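Local coordinates for invasion-associated protein (Mycobacterium tuberculosis, PDB 4LJ1), which probably binds peptidoglycan in the mycobacterial cell wall through an NlpC/p60 domain that has no catalytic activity, at residues Q80-G85 against P126-V131. Residues are numbered along the deposited sequence; the frame is centred on the assembly and turned at random.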
ATOM      1  N   GLN A  80       7.442  15.740  -3.446  1.00 10.46           N
ATOM      2  CA  GLN A  80       8.830  16.150  -3.286  1.00 11.83           C
ATOM      3  C   GLN A  80       9.413  15.882  -1.903  1.00 11.70           C
ATOM      4  O   GLN A  80      10.617  16.015  -1.684  1.00 14.72           O
ATOM      5  CB  GLN A  80       8.976  17.626  -3.643  1.00 12.81           C
ATOM      6  CG  GLN A  80       8.962  17.899  -5.144  1.00 14.15           C
ATOM      7  CD  GLN A  80      10.293  17.577  -5.802  1.00 14.66           C
ATOM      8  OE1 GLN A  80      11.324  18.203  -5.510  1.00 16.40           O
ATOM      9  NE2 GLN A  80      10.284  16.597  -6.692  1.00 15.60           N
ATOM     10  N   GLN A  81       8.539  15.500  -0.974  1.00 11.04           N
ATOM     11  CA  GLN A  81       8.882  15.206   0.409  1.00 12.56           C
ATOM     12  C   GLN A  81       8.709  13.699   0.712  1.00 12.25           C
ATOM     13  O   GLN A  81       8.830  13.271   1.861  1.00 13.44           O
ATOM     14  CB  GLN A  81       7.997  16.045   1.334  1.00 13.73           C
ATOM     15  CG  GLN A  81       8.247  17.548   1.206  1.00 17.78           C
ATOM     16  CD  GLN A  81       7.070  18.400   1.659  1.00 20.62           C
ATOM     17  OE1 GLN A  81       7.031  19.612   1.403  1.00 24.27           O
ATOM     18  NE2 GLN A  81       6.111  17.785   2.345  1.00 23.40           N
ATOM     19  N   ALA A  82       8.466  12.881  -0.313  1.00 11.74           N
ATOM     20  CA  ALA A  82       8.195  11.439  -0.131  1.00 11.33           C
ATOM     21  C   ALA A  82       9.373  10.714   0.489  1.00 11.81           C
ATOM     22  O   ALA A  82      10.531  11.044   0.234  1.00 15.19           O
ATOM     23  CB  ALA A  82       7.863  10.808  -1.473  1.00 12.69           C
ATOM     24  N   ARG A  83       9.052   9.684   1.263  1.00 12.05           N
ATOM     25  CA  ARG A  83      10.029   8.804   1.903  1.00 13.55           C
ATOM     26  C   ARG A  83       9.585   7.367   1.727  1.00 10.67           C
ATOM     27  O   ARG A  83       8.392   7.085   1.680  1.00  9.64           O
ATOM     28  CB  ARG A  83      10.135   9.109   3.402  0.50 13.43           C
ATOM     29  CG  ARG A  83      10.735  10.465   3.715  0.50 16.72           C
ATOM     30  CD  ARG A  83      10.751  10.702   5.210  0.30 23.06           C
ATOM     31  NE  ARG A  83      11.084  12.084   5.515  0.30 27.73           N
ATOM     32  CZ  ARG A  83      10.988  12.618   6.722  0.30 32.02           C
ATOM     33  NH1 ARG A  83      10.564  11.881   7.738  0.30 35.88           N
ATOM     34  NH2 ARG A  83      11.313  13.888   6.909  0.30 35.89           N
ATOM     35  N   LYS A  84      10.533   6.445   1.648  1.00 11.66           N
ATOM     36  CA  LYS A  84      10.157   5.057   1.621  1.00 12.50           C
ATOM     37  C   LYS A  84       9.241   4.724   2.802  1.00 10.40           C
ATOM     38  O   LYS A  84       9.400   5.234   3.918  1.00 11.99           O
ATOM     39  CB  LYS A  84      11.366   4.133   1.525  1.00 16.46           C
ATOM     40  CG  LYS A  84      12.321   4.085   2.693  1.00 19.50           C
ATOM     41  CD  LYS A  84      13.368   2.984   2.437  1.00 23.15           C
ATOM     42  CE  LYS A  84      14.658   3.157   3.210  0.50 23.67           C
ATOM     43  NZ  LYS A  84      15.619   2.073   2.860  0.50 24.74           N
ATOM     44  N   GLY A  85       8.233   3.899   2.521  1.00  9.45           N
ATOM     45  CA  GLY A  85       7.194   3.553   3.475  1.00  9.22           C
ATOM     46  C   GLY A  85       5.936   4.388   3.336  1.00  8.37           C
ATOM     47  O   GLY A  85       4.874   3.987   3.808  1.00  9.72           O
ATOM     48  N   PRO A 126      -2.798  13.571  -5.499  1.00 12.55           N
ATOM     49  CA  PRO A 126      -1.733  14.577  -5.327  1.00 13.39           C
ATOM     50  C   PRO A 126      -0.849  14.494  -4.085  1.00 11.81           C
ATOM     51  O   PRO A 126       0.180  15.156  -4.035  1.00 12.97           O
ATOM     52  CB  PRO A 126      -2.486  15.913  -5.324  1.00 17.26           C
ATOM     53  CG  PRO A 126      -3.905  15.620  -5.528  1.00 19.30           C
ATOM     54  CD  PRO A 126      -4.104  14.179  -5.806  1.00 14.59           C
ATOM     55  N   TYR A 127      -1.310  13.796  -3.062  1.00 10.43           N
ATOM     56  CA  TYR A 127      -0.545  13.596  -1.840  1.00  8.86           C
ATOM     57  C   TYR A 127      -0.301  12.119  -1.622  1.00  8.34           C
ATOM     58  O   TYR A 127      -1.153  11.276  -1.953  1.00  9.23           O
ATOM     59  CB  TYR A 127      -1.329  14.118  -0.652  1.00  9.81           C
ATOM     60  CG  TYR A 127      -1.501  15.598  -0.579  1.00 10.46           C
ATOM     61  CD1 TYR A 127      -0.446  16.409  -0.170  1.00 11.59           C
ATOM     62  CD2 TYR A 127      -2.707  16.197  -0.866  1.00 14.58           C
ATOM     63  CE1 TYR A 127      -0.594  17.780  -0.034  1.00 13.12           C
ATOM     64  CE2 TYR A 127      -2.863  17.572  -0.741  1.00 18.99           C
ATOM     65  CZ  TYR A 127      -1.785  18.350  -0.350  1.00 17.35           C
ATOM     66  OH  TYR A 127      -1.929  19.699  -0.249  1.00 23.95           O
ATOM     67  N   LEU A 128       0.858  11.784  -1.038  1.00  8.22           N
ATOM     68  CA  LEU A 128       1.114  10.501  -0.405  1.00  7.69           C
ATOM     69  C   LEU A 128       0.626  10.582   1.038  1.00  7.81           C
ATOM     70  O   LEU A 128       0.341  11.679   1.558  1.00  8.63           O
ATOM     71  CB  LEU A 128       2.600  10.142  -0.466  1.00  8.45           C
ATOM     72  CG  LEU A 128       3.230   9.820  -1.832  1.00  9.43           C
ATOM     73  CD1 LEU A 128       3.508  11.105  -2.619  1.00 12.35           C
ATOM     74  CD2 LEU A 128       4.499   8.982  -1.676  1.00 10.87           C
ATOM     75  N   VAL A 129       0.591   9.431   1.708  1.00  7.44           N
ATOM     76  CA  VAL A 129       0.286   9.401   3.136  1.00  7.82           C
ATOM     77  C   VAL A 129       1.468   8.836   3.890  1.00  8.38           C
ATOM     78  O   VAL A 129       2.015   7.798   3.532  1.00  9.01           O
ATOM     79  CB  VAL A 129      -0.963   8.562   3.446  1.00  9.33           C
ATOM     80  CG1 VAL A 129      -1.037   8.154   4.924  1.00 10.54           C
ATOM     81  CG2 VAL A 129      -2.199   9.320   2.995  1.00 11.09           C
ATOM     82  N   ARG A 130       1.846   9.508   4.973  1.00  9.04           N
ATOM     83  CA  ARG A 130       2.832   9.002   5.898  1.00 10.72           C
ATOM     84  C   ARG A 130       2.134   8.381   7.092  1.00 10.24           C
ATOM     85  O   ARG A 130       1.428   9.045   7.833  1.00 12.03           O
ATOM     86  CB  ARG A 130       3.766  10.101   6.379  1.00 13.13           C
ATOM     87  CG  ARG A 130       4.892   9.537   7.248  1.00 14.83           C
ATOM     88  CD  ARG A 130       6.151  10.344   7.183  1.00 14.47           C
ATOM     89  NE  ARG A 130       6.580  10.522   5.818  1.00 11.24           N
ATOM     90  CZ  ARG A 130       7.183  11.603   5.357  1.00 12.21           C
ATOM     91  NH1 ARG A 130       7.519  12.613   6.162  1.00 16.61           N
ATOM     92  NH2 ARG A 130       7.493  11.641   4.077  1.00 12.30           N
ATOM     93  N   VAL A 131       2.361   7.099   7.290  1.00 12.80           N
ATOM     94  CA  VAL A 131       1.695   6.334   8.308  1.00 14.46           C
ATOM     95  C   VAL A 131       2.435   6.424   9.640  1.00 15.95           C
ATOM     96  O   VAL A 131       1.820   6.611  10.685  1.00 19.95           O
ATOM     97  CB  VAL A 131       1.620   4.862   7.845  1.00 15.02           C
ATOM     98  CG1 VAL A 131       0.978   3.989   8.893  1.00 17.39           C
ATOM     99  CG2 VAL A 131       0.867   4.771   6.528  1.00 17.21           C
TER
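Arg130 reaches from strand 128-130 to lay its guanidinium against the side chain of Arg83, on the loop that joins strands 75-77 and 87-90. The two flat groups lie nearly parallel, their planes 10° apart, but offset, each meeting the other toward the rim: Arg83 CD sits 3.5 Å above one face of the Arg130 group, while Arg130 NH1 lies over a face of the Arg83 guanidinium, 3.5 Å from Arg83 NH1. Arg83, extended from CG to NE, passes obliquely across Arg130, with Arg83 CG 3.5 Å from Arg130 NH2.

Arg130 gets there by leaving the strand with CG anti to the backbone N (chi1 -174°) and then bending at chi3, which places NE. Its edge faces the loop backbone. Arg130 NH2 donates to Gln81 O over 3.1 Å, with the oxygen almost exactly in the guanidinium plane; the N-H...O angle of 143° makes the bond somewhat bent. Beside this polar grip, the buried Leu128 points toward the loop and sets Leu128 CD2 against Ala82 CB at 3.8 Å, a small apolar contact.

Asp86 ties the arrangement together from just beyond the loop segment: OD1 forms a salt bridge with Arg130 NE, and OD2 accepts the backbone N-H of Arg83. Strand 128-130 pairs antiparallel with strand 75-77; through its bonds to Gln81 O and Asp86, Arg130 joins this short sheet of the NlpC/p60 domain to the loop entering strand 87-90.

Two like charges this close should repel, yet near-parallel arginine pairs are known where anions and carbonyls compensate. Here the Asp86 carboxylate and Gln81 O probably offset part of the repulsion, and solvent at this surface site would screen it further.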